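Local coordinates for protein PHOX (Pseudomonas fluorescens, PDB 4A9V) that hydrolyses phosphate monoesters as an alkaline phosphatase, using a complex iron-calcium cofactor held by a beta-propeller fold, at residues N473-L481 / W490-S498; M506-A514 / R523-V533. All coordinates share one frame; numbering follows the deposited sequence.

Interaction 1 and interaction 2 are the two hairpins of one four-stranded antiparallel sheet of the propeller, in series along the chain. They join through strands 489-493 and 510-514, where Leu512 N is a probable hydrogen-bond donor to Ile491 O. Both contacts are largely buried, and each has a classic bulge, but their chemistry differs. Interaction 1 runs into the metal centre: Asp479 and Asp494 bind calcium, and Asp494 also the lithium ion, and its loop end becomes more exposed. Interaction 2 lies a little farther from the middle of the chain and relies on amides, an arginine and methionine packing; it reaches the lithium ion only through Glu532, at its far end.

Interaction 1. Residues N473-L481 / W490-S498; sequences NMFNSPDGL and WILTDGDSS. With CA (calcium ion), chain R; CA (calcium ion), chain Q; LI (lithium ion), chain G.
Asp479 and Gly480 together face Leu492, forming a classic beta bulge in the antiparallel hairpin that opens this four-stranded propeller sheet. Two backbone bonds frame it: Asp479 N gives to Leu492 O at 2.8 Å, and Leu492 N gives back to Gly480 O at 2.9 Å. Packing is tight here. Gly480 brings its bare backbone against Leu492 CB and CD1, while Leu481 and Ile491 lie side by side on one face, CD2 of the former 3.9 Å from CG1 of the latter. Phe475 closes in obliquely on Thr493 CG2.

Asp479 and Asp494 converge on a calcium ion at the metal centre. With chi1 at 179°, CG of Asp479 lies opposite the backbone N and beside the carbonyl carbon, which brings both carboxylate oxygens to the metals; OD2 meets this calcium at 2.3 Å and, with OD1, also chelates a second one. Asp494 OD2 binds the first calcium at 2.4 Å, and Asp494 OD1 turns to the lithium ion. The calcium bound by both OD2 atoms lies between the two carboxylates and probably offsets the repulsion of their close approach, and Glu387 and Glu273 add further carboxylates to the calcium sites.

Toward the loop the contact becomes more open to solvent and is held by polar bonds. The amide of Asn476 clasps the backbone of Asp496 twice: OD1 takes Asp496 N at 2.9 Å on an in-plane lone pair, and ND2 gives to Asp496 O at 3.1 Å, nearly straight (162°). Ser477 OG donates to that same OD1, which also rests against the CA of Gly495. At the exposed end Asp496 makes an Asx turn, its OD1 receiving Ser498 N and Ser498 OG from opposite faces of the carboxylate plane.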
loop_
_atom_site.group_PDB
_atom_site.type_symbol
_atom_site.label_atom_id
_atom_site.label_comp_id
_atom_site.label_asym_id
_atom_site.label_seq_id
_atom_site.Cartn_x
_atom_site.Cartn_y
_atom_site.Cartn_z
ATOM N N ASN A 473 -23.742 4.306 -7.545
ATOM C CA ASN A 473 -22.322 3.940 -7.597
ATOM C C ASN A 473 -21.532 4.260 -6.333
ATOM O O ASN A 473 -20.323 4.045 -6.288
ATOM C CB ASN A 473 -21.628 4.573 -8.809
ATOM C CG ASN A 473 -21.365 6.058 -8.631
ATOM O OD1 ASN A 473 -21.716 6.639 -7.611
ATOM N ND2 ASN A 473 -20.803 6.691 -9.656
ATOM N N MET A 474 -22.211 4.711 -5.288
ATOM C CA MET A 474 -21.510 5.304 -4.162
ATOM C C MET A 474 -20.686 4.288 -3.372
ATOM O O MET A 474 -21.035 3.109 -3.247
ATOM C CB MET A 474 -22.480 6.045 -3.249
ATOM C CG MET A 474 -23.620 5.193 -2.743
ATOM S SD MET A 474 -24.681 6.157 -1.661
ATOM C CE MET A 474 -25.856 4.894 -1.183
ATOM N N PHE A 475 -19.616 4.801 -2.773
ATOM C CA PHE A 475 -18.632 4.007 -2.045
ATOM C C PHE A 475 -17.975 4.898 -0.991
ATOM O O PHE A 475 -18.171 6.113 -0.984
ATOM C CB PHE A 475 -17.575 3.462 -3.014
ATOM C CG PHE A 475 -16.812 4.532 -3.747
ATOM C CD1 PHE A 475 -17.303 5.073 -4.934
ATOM C CD2 PHE A 475 -15.616 5.025 -3.235
ATOM C CE1 PHE A 475 -16.603 6.071 -5.592
ATOM C CE2 PHE A 475 -14.931 6.039 -3.887
ATOM C CZ PHE A 475 -15.431 6.571 -5.060
ATOM N N ASN A 476 -17.184 4.309 -0.108
ATOM C CA ASN A 476 -16.434 5.116 0.845
ATOM C C ASN A 476 -15.019 4.604 1.025
ATOM O O ASN A 476 -14.741 3.416 0.810
ATOM C CB ASN A 476 -17.165 5.225 2.192
ATOM C CG ASN A 476 -17.019 3.986 3.048
ATOM O OD1 ASN A 476 -16.165 3.926 3.937
ATOM N ND2 ASN A 476 -17.897 3.004 2.825
ATOM N N SER A 477 -14.126 5.521 1.387
ATOM C CA SER A 477 -12.749 5.209 1.744
ATOM C C SER A 477 -12.003 4.524 0.595
ATOM O O SER A 477 -11.435 3.441 0.758
ATOM C CB SER A 477 -12.706 4.346 3.001
ATOM O OG SER A 477 -13.382 4.976 4.078
ATOM N N PRO A 478 -11.913 5.198 -0.556
ATOM C CA PRO A 478 -11.019 4.697 -1.594
ATOM C C PRO A 478 -9.589 4.614 -1.056
ATOM O O PRO A 478 -9.175 5.435 -0.237
ATOM C CB PRO A 478 -11.138 5.753 -2.693
ATOM C CG PRO A 478 -11.439 7.015 -1.947
ATOM C CD PRO A 478 -12.324 6.593 -0.802
ATOM N N ASP A 479 -8.849 3.611 -1.510
ATOM C CA ASP A 479 -7.577 3.261 -0.897
ATOM C C ASP A 479 -6.623 2.853 -2.022
ATOM O O ASP A 479 -5.867 3.694 -2.528
ATOM C CB ASP A 479 -7.818 2.163 0.170
ATOM C CG ASP A 479 -6.557 1.689 0.878
ATOM O OD1 ASP A 479 -5.454 1.734 0.295
ATOM O OD2 ASP A 479 -6.705 1.124 1.989
ATOM N N GLY A 480 -6.782 1.645 -2.550
ATOM C CA GLY A 480 -5.978 1.227 -3.680
ATOM C C GLY A 480 -6.398 1.881 -4.983
ATOM O O GLY A 480 -7.565 2.226 -5.189
ATOM N N LEU A 481 -5.438 1.971 -5.901
ATOM C CA LEU A 481 -5.664 2.466 -7.258
ATOM C C LEU A 481 -4.801 1.664 -8.217
ATOM O O LEU A 481 -3.693 1.250 -7.859
ATOM C CB LEU A 481 -5.266 3.936 -7.377
ATOM C CG LEU A 481 -6.059 4.985 -6.603
ATOM C CD1 LEU A 481 -5.402 6.341 -6.799
ATOM C CD2 LEU A 481 -7.512 5.016 -7.041
ATOM N N TRP A 490 -8.769 2.116 -11.898
ATOM C CA TRP A 490 -9.427 1.170 -11.009
ATOM C C TRP A 490 -9.255 1.627 -9.583
ATOM O O TRP A 490 -8.166 2.039 -9.179
ATOM C CB TRP A 490 -8.829 -0.218 -11.217
ATOM C CG TRP A 490 -9.012 -0.729 -12.620
ATOM C CD1 TRP A 490 -8.194 -0.511 -13.719
ATOM C CD2 TRP A 490 -10.139 -1.505 -13.121
ATOM N NE1 TRP A 490 -8.712 -1.112 -14.833
ATOM C CE2 TRP A 490 -9.881 -1.735 -14.536
ATOM C CE3 TRP A 490 -11.281 -2.036 -12.549
ATOM C CZ2 TRP A 490 -10.739 -2.476 -15.326
ATOM C CZ3 TRP A 490 -12.150 -2.763 -13.357
ATOM C CH2 TRP A 490 -11.872 -2.997 -14.707
ATOM N N ILE A 491 -10.365 1.664 -8.844
ATOM C CA ILE A 491 -10.446 2.235 -7.501
ATOM C C ILE A 491 -10.892 1.140 -6.533
ATOM O O ILE A 491 -11.911 0.488 -6.764
ATOM C CB ILE A 491 -11.498 3.365 -7.446
ATOM C CG1 ILE A 491 -11.146 4.499 -8.409
ATOM C CG2 ILE A 491 -11.645 3.880 -6.024
ATOM C CD1 ILE A 491 -12.297 5.447 -8.694
ATOM N N LEU A 492 -10.099 0.892 -5.496
ATOM C CA LEU A 492 -10.340 -0.207 -4.569
ATOM C C LEU A 492 -10.665 0.404 -3.209
ATOM O O LEU A 492 -10.070 1.409 -2.836
ATOM C CB LEU A 492 -9.084 -1.084 -4.475
ATOM C CG LEU A 492 -8.730 -1.913 -5.716
ATOM C CD1 LEU A 492 -8.290 -1.097 -6.925
ATOM C CD2 LEU A 492 -7.650 -2.916 -5.366
ATOM N N THR A 493 -11.591 -0.189 -2.461
ATOM C CA THR A 493 -12.019 0.425 -1.211
ATOM C C THR A 493 -11.662 -0.354 0.048
ATOM O O THR A 493 -11.636 -1.589 0.073
ATOM C CB THR A 493 -13.522 0.790 -1.185
ATOM O OG1 THR A 493 -14.341 -0.372 -0.978
ATOM C CG2 THR A 493 -13.942 1.468 -2.454
ATOM N N ASP A 494 -11.411 0.415 1.105
ATOM C CA ASP A 494 -11.184 -0.081 2.454
ATOM C C ASP A 494 -11.963 0.792 3.431
ATOM O O ASP A 494 -11.403 1.637 4.131
ATOM C CB ASP A 494 -9.696 -0.037 2.796
ATOM C CG ASP A 494 -9.439 -0.304 4.260
ATOM O OD1 ASP A 494 -10.227 -1.073 4.849
ATOM O OD2 ASP A 494 -8.499 0.300 4.832
ATOM N N GLY A 495 -13.278 0.660 3.377
ATOM C CA GLY A 495 -14.156 1.531 4.121
ATOM C C GLY A 495 -15.057 0.788 5.072
ATOM O O GLY A 495 -14.909 -0.411 5.307
ATOM N N ASP A 496 -15.995 1.536 5.625
ATOM C CA ASP A 496 -17.003 1.015 6.524
ATOM C C ASP A 496 -18.002 0.163 5.736
ATOM O O ASP A 496 -18.490 0.583 4.689
ATOM C CB ASP A 496 -17.704 2.188 7.209
ATOM C CG ASP A 496 -18.672 1.745 8.276
ATOM O OD1 ASP A 496 -19.611 1.001 7.931
ATOM O OD2 ASP A 496 -18.547 2.225 9.424
ATOM N N SER A 497 -18.125 -1.098 6.133
ATOM C CA SER A 497 -18.957 -2.066 5.435
ATOM C C SER A 497 -20.243 -2.360 6.204
ATOM O O SER A 497 -20.915 -3.351 5.937
ATOM C CB SER A 497 -18.176 -3.361 5.248
ATOM O OG SER A 497 -17.056 -3.131 4.420
ATOM N N SER A 498 -20.631 -1.453 7.093
ATOM C CA SER A 498 -21.847 -1.647 7.882
ATOM C C SER A 498 -23.116 -1.626 7.037
ATOM O O SER A 498 -24.163 -2.099 7.477
ATOM C CB SER A 498 -21.942 -0.597 8.987
ATOM O OG SER A 498 -22.133 0.691 8.438
HETATM CA CA CA R . -6.990 2.031 4.072
HETATM CA CA CA Q . -4.331 0.426 2.123
HETATM LI LI LI G . -8.787 -1.739 6.686
HETATM O O HOH W 1 -16.961 1.382 -0.314
HETATM O O HOH W 2 -7.100 -0.894 6.833
HETATM O O HOH W 3 -3.308 -1.810 3.532
HETATM O O HOH W 4 -2.764 -0.980 0.750
HETATM O O HOH W 5 -10.413 -0.913 7.519
HETATM O O HOH W 6 -10.976 -3.102 6.696
#

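Interaction 2. Residues M506-A514 / R523-V533. With LI (lithium ion), chain G.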
loop_
_atom_site.group_PDB
_atom_site.type_symbol
_atom_site.label_atom_id
_atom_site.label_comp_id
_atom_site.label_asym_id
_atom_site.label_seq_id
_atom_site.Cartn_x
_atom_site.Cartn_y
_atom_site.Cartn_z
ATOM N N MET A 506 -24.099 1.291 0.675
ATOM C CA MET A 506 -22.768 1.081 0.108
ATOM C C MET A 506 -22.306 -0.375 0.132
ATOM O O MET A 506 -21.409 -0.755 -0.615
ATOM C CB MET A 506 -21.754 1.967 0.815
ATOM C CG MET A 506 -21.971 3.428 0.481
ATOM S SD MET A 506 -20.899 4.521 1.425
ATOM C CE MET A 506 -21.205 6.061 0.562
ATOM N N GLY A 507 -22.872 -1.178 1.027
ATOM C CA GLY A 507 -22.529 -2.595 1.091
ATOM C C GLY A 507 -21.083 -2.878 1.470
ATOM O O GLY A 507 -20.424 -2.077 2.135
ATOM N N ASN A 508 -20.592 -4.021 1.001
ATOM C CA ASN A 508 -19.244 -4.494 1.290
ATOM C C ASN A 508 -18.212 -3.670 0.521
ATOM O O ASN A 508 -18.552 -2.970 -0.442
ATOM C CB ASN A 508 -19.120 -5.966 0.888
ATOM C CG ASN A 508 -19.871 -6.909 1.812
ATOM O OD1 ASN A 508 -20.456 -6.509 2.819
ATOM N ND2 ASN A 508 -19.844 -8.188 1.465
ATOM N N ASN A 509 -16.943 -3.860 0.862
ATOM C CA ASN A 509 -15.876 -3.235 0.098
ATOM C C ASN A 509 -15.823 -3.765 -1.325
ATOM O O ASN A 509 -16.387 -4.816 -1.648
ATOM C CB ASN A 509 -14.540 -3.409 0.818
ATOM C CG ASN A 509 -14.354 -2.387 1.908
ATOM O OD1 ASN A 509 -14.514 -1.190 1.665
ATOM N ND2 ASN A 509 -14.058 -2.841 3.120
ATOM N N GLN A 510 -15.230 -2.971 -2.201
ATOM C CA GLN A 510 -15.545 -3.059 -3.609
ATOM C C GLN A 510 -14.453 -2.466 -4.477
ATOM O O GLN A 510 -13.483 -1.876 -3.982
ATOM C CB GLN A 510 -16.861 -2.355 -3.853
ATOM C CG GLN A 510 -16.845 -0.898 -3.463
ATOM C CD GLN A 510 -18.239 -0.301 -3.415
ATOM O OE1 GLN A 510 -18.679 0.365 -4.363
ATOM N NE2 GLN A 510 -18.928 -0.511 -2.300
ATOM N N MET A 511 -14.581 -2.709 -5.772
ATOM C CA MET A 511 -13.710 -2.111 -6.759
ATOM C C MET A 511 -14.570 -1.443 -7.811
ATOM O O MET A 511 -15.570 -2.008 -8.263
ATOM C CB MET A 511 -12.790 -3.167 -7.389
ATOM C CG MET A 511 -11.808 -2.604 -8.414
ATOM S SD MET A 511 -10.422 -3.701 -8.781
ATOM C CE MET A 511 -11.275 -5.057 -9.572
ATOM N N LEU A 512 -14.161 -0.244 -8.204
ATOM C CA LEU A 512 -14.849 0.541 -9.211
ATOM C C LEU A 512 -13.879 0.899 -10.330
ATOM O O LEU A 512 -12.669 0.694 -10.214
ATOM C CB LEU A 512 -15.444 1.818 -8.590
ATOM C CG LEU A 512 -16.299 1.588 -7.333
ATOM C CD1 LEU A 512 -15.523 1.866 -6.054
ATOM C CD2 LEU A 512 -17.585 2.410 -7.373
ATOM N N CYS A 513 -14.430 1.369 -11.436
ATOM C CA CYS A 513 -13.639 1.768 -12.579
ATOM C C CYS A 513 -14.086 3.149 -13.024
ATOM O O CYS A 513 -15.280 3.432 -13.084
ATOM C CB CYS A 513 -13.827 0.764 -13.716
ATOM S SG CYS A 513 -12.604 0.906 -15.040
ATOM N N ALA A 514 -13.119 3.996 -13.355
ATOM C CA ALA A 514 -13.381 5.391 -13.675
ATOM C C ALA A 514 -12.738 5.789 -14.998
ATOM O O ALA A 514 -11.660 5.298 -15.364
ATOM C CB ALA A 514 -12.876 6.292 -12.560
ATOM N N ARG A 523 -19.341 0.824 -10.571
ATOM C CA ARG A 523 -18.957 -0.263 -9.676
ATOM C C ARG A 523 -18.752 -1.546 -10.468
ATOM O O ARG A 523 -19.601 -1.921 -11.284
ATOM C CB ARG A 523 -20.017 -0.474 -8.591
ATOM C CG ARG A 523 -19.558 -1.406 -7.485
ATOM C CD ARG A 523 -20.622 -1.621 -6.419
ATOM N NE ARG A 523 -20.951 -0.391 -5.705
ATOM C CZ ARG A 523 -22.074 0.304 -5.862
ATOM N NH1 ARG A 523 -23.008 -0.081 -6.722
ATOM N NH2 ARG A 523 -22.304 1.361 -5.097
ATOM N N PHE A 524 -17.620 -2.204 -10.229
ATOM C CA PHE A 524 -17.207 -3.376 -11.001
ATOM C C PHE A 524 -17.276 -4.676 -10.192
ATOM O O PHE A 524 -17.660 -5.707 -10.738
ATOM C CB PHE A 524 -15.788 -3.165 -11.546
ATOM C CG PHE A 524 -15.232 -4.355 -12.276
ATOM C CD1 PHE A 524 -15.563 -4.597 -13.595
ATOM C CD2 PHE A 524 -14.343 -5.212 -11.652
ATOM C CE1 PHE A 524 -15.065 -5.709 -14.253
ATOM C CE2 PHE A 524 -13.816 -6.302 -12.317
ATOM C CZ PHE A 524 -14.158 -6.538 -13.630
ATOM N N MET A 525 -16.823 -4.650 -8.939
ATOM C CA MET A 525 -16.732 -5.857 -8.120
ATOM C C MET A 525 -17.112 -5.519 -6.686
ATOM O O MET A 525 -16.773 -4.450 -6.178
ATOM C CB MET A 525 -15.305 -6.425 -8.152
ATOM C CG MET A 525 -15.151 -7.749 -7.425
ATOM S SD MET A 525 -13.443 -8.332 -7.395
ATOM C CE MET A 525 -12.794 -7.368 -6.042
ATOM N N VAL A 526 -17.789 -6.452 -6.027
ATOM C CA VAL A 526 -17.976 -6.391 -4.589
ATOM C C VAL A 526 -17.374 -7.635 -3.957
ATOM O O VAL A 526 -17.482 -8.736 -4.501
ATOM C CB VAL A 526 -19.469 -6.279 -4.202
ATOM C CG1 VAL A 526 -19.595 -6.156 -2.693
ATOM C CG2 VAL A 526 -20.135 -5.104 -4.909
ATOM N N GLY A 527 -16.649 -7.430 -2.863
ATOM C CA GLY A 527 -15.986 -8.511 -2.158
ATOM C C GLY A 527 -16.806 -9.079 -1.019
ATOM O O GLY A 527 -17.920 -8.617 -0.738
ATOM N N PRO A 528 -16.233 -10.064 -0.326
ATOM C CA PRO A 528 -16.943 -10.809 0.702
ATOM C C PRO A 528 -16.946 -10.101 2.062
ATOM O O PRO A 528 -16.464 -8.971 2.205
ATOM C CB PRO A 528 -16.175 -12.134 0.759
ATOM C CG PRO A 528 -14.786 -11.779 0.348
ATOM C CD PRO A 528 -14.975 -10.729 -0.715
ATOM N N ILE A 529 -17.539 -10.751 3.047
ATOM C CA ILE A 529 -17.825 -10.103 4.312
ATOM C C ILE A 529 -16.542 -9.867 5.096
ATOM O O ILE A 529 -15.707 -10.760 5.229
ATOM C CB ILE A 529 -18.828 -10.946 5.127
ATOM C CG1 ILE A 529 -20.195 -10.919 4.433
ATOM C CG2 ILE A 529 -18.937 -10.445 6.561
ATOM C CD1 ILE A 529 -21.221 -11.845 5.051
ATOM N N GLY A 530 -16.373 -8.640 5.583
ATOM C CA GLY A 530 -15.282 -8.310 6.487
ATOM C C GLY A 530 -13.953 -8.019 5.809
ATOM O O GLY A 530 -12.982 -7.716 6.494
ATOM N N CYS A 531 -13.891 -8.136 4.482
ATOM C CA CYS A 531 -12.643 -7.909 3.749
ATOM C C CYS A 531 -12.431 -6.430 3.464
ATOM O O CYS A 531 -13.354 -5.619 3.549
ATOM C CB CYS A 531 -12.632 -8.696 2.432
ATOM S SG CYS A 531 -13.463 -7.896 1.040
ATOM N N GLU A 532 -11.224 -6.103 3.023
ATOM C CA GLU A 532 -11.040 -4.982 2.114
ATOM C C GLU A 532 -10.480 -5.473 0.790
ATOM O O GLU A 532 -9.961 -6.584 0.693
ATOM C CB GLU A 532 -10.142 -3.891 2.717
ATOM C CG GLU A 532 -8.681 -4.262 2.899
ATOM C CD GLU A 532 -7.929 -3.227 3.726
ATOM O OE1 GLU A 532 -8.015 -3.289 4.971
ATOM O OE2 GLU A 532 -7.255 -2.353 3.133
ATOM N N VAL A 533 -10.710 -4.689 -0.254
ATOM C CA VAL A 533 -10.268 -5.019 -1.600
ATOM C C VAL A 533 -8.992 -4.224 -1.843
ATOM O O VAL A 533 -8.986 -3.002 -1.671
ATOM C CB VAL A 533 -11.361 -4.647 -2.620
ATOM C CG1 VAL A 533 -10.866 -4.854 -4.036
ATOM C CG2 VAL A 533 -12.620 -5.464 -2.366
HETATM LI LI LI G . -8.787 -1.739 6.686
HETATM O O HOH W 7 -18.585 -6.778 5.252
HETATM O O HOH W 8 -16.487 -5.961 2.866
HETATM O O HOH W 5 -10.413 -0.913 7.519
HETATM O O HOH W 6 -10.976 -3.102 6.696
HETATM O O HOH W 2 -7.100 -0.894 6.833
#
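The guanidinium of Arg523 meets Gln510 at its edge, NE giving to OE1 at 2.7 Å with that oxygen close to the guanidinium plane. The two planes stand 69° apart, and NE comes in above the carbonyl plane of the amide. Gln510 CG sits between the backbone N and the carbonyl carbon (chi1 60°), and the chain then extends across to Arg523; at its other corner NE2 gives to Asn508 O, so both ends of the amide are tied and its rotation is fixed. Arg523 NH1 and NH2 go elsewhere, to the carbonyls of Gln472, Ile16 and Met474. The ring of Phe524 is approached obliquely by Met511 CE, 3.7 Å from CD2.

The backbone is the antiparallel hairpin closing the propeller sheet, with a classic bulge: Phe524 and Met525 both face Met511, whose O takes Phe524 N at 2.8 Å and Met525 N at 3.0 Å.

Past the strands, two asparagines grip the loop leading to strand 532-538. Asn508 ND2 gives to Gly527 O at 3.0 Å, while Asn509 ND2 reaches Cys531 O at 2.9 Å on an in-plane lone pair. Asn509 OD1 turns to Thr493 OG1 and Gly495 N. Beyond the Pro528-Cys531 type II turn, Glu532 OE1 binds lithium at 2.4 Å and is also hydrogen-bonded to His551 NE2.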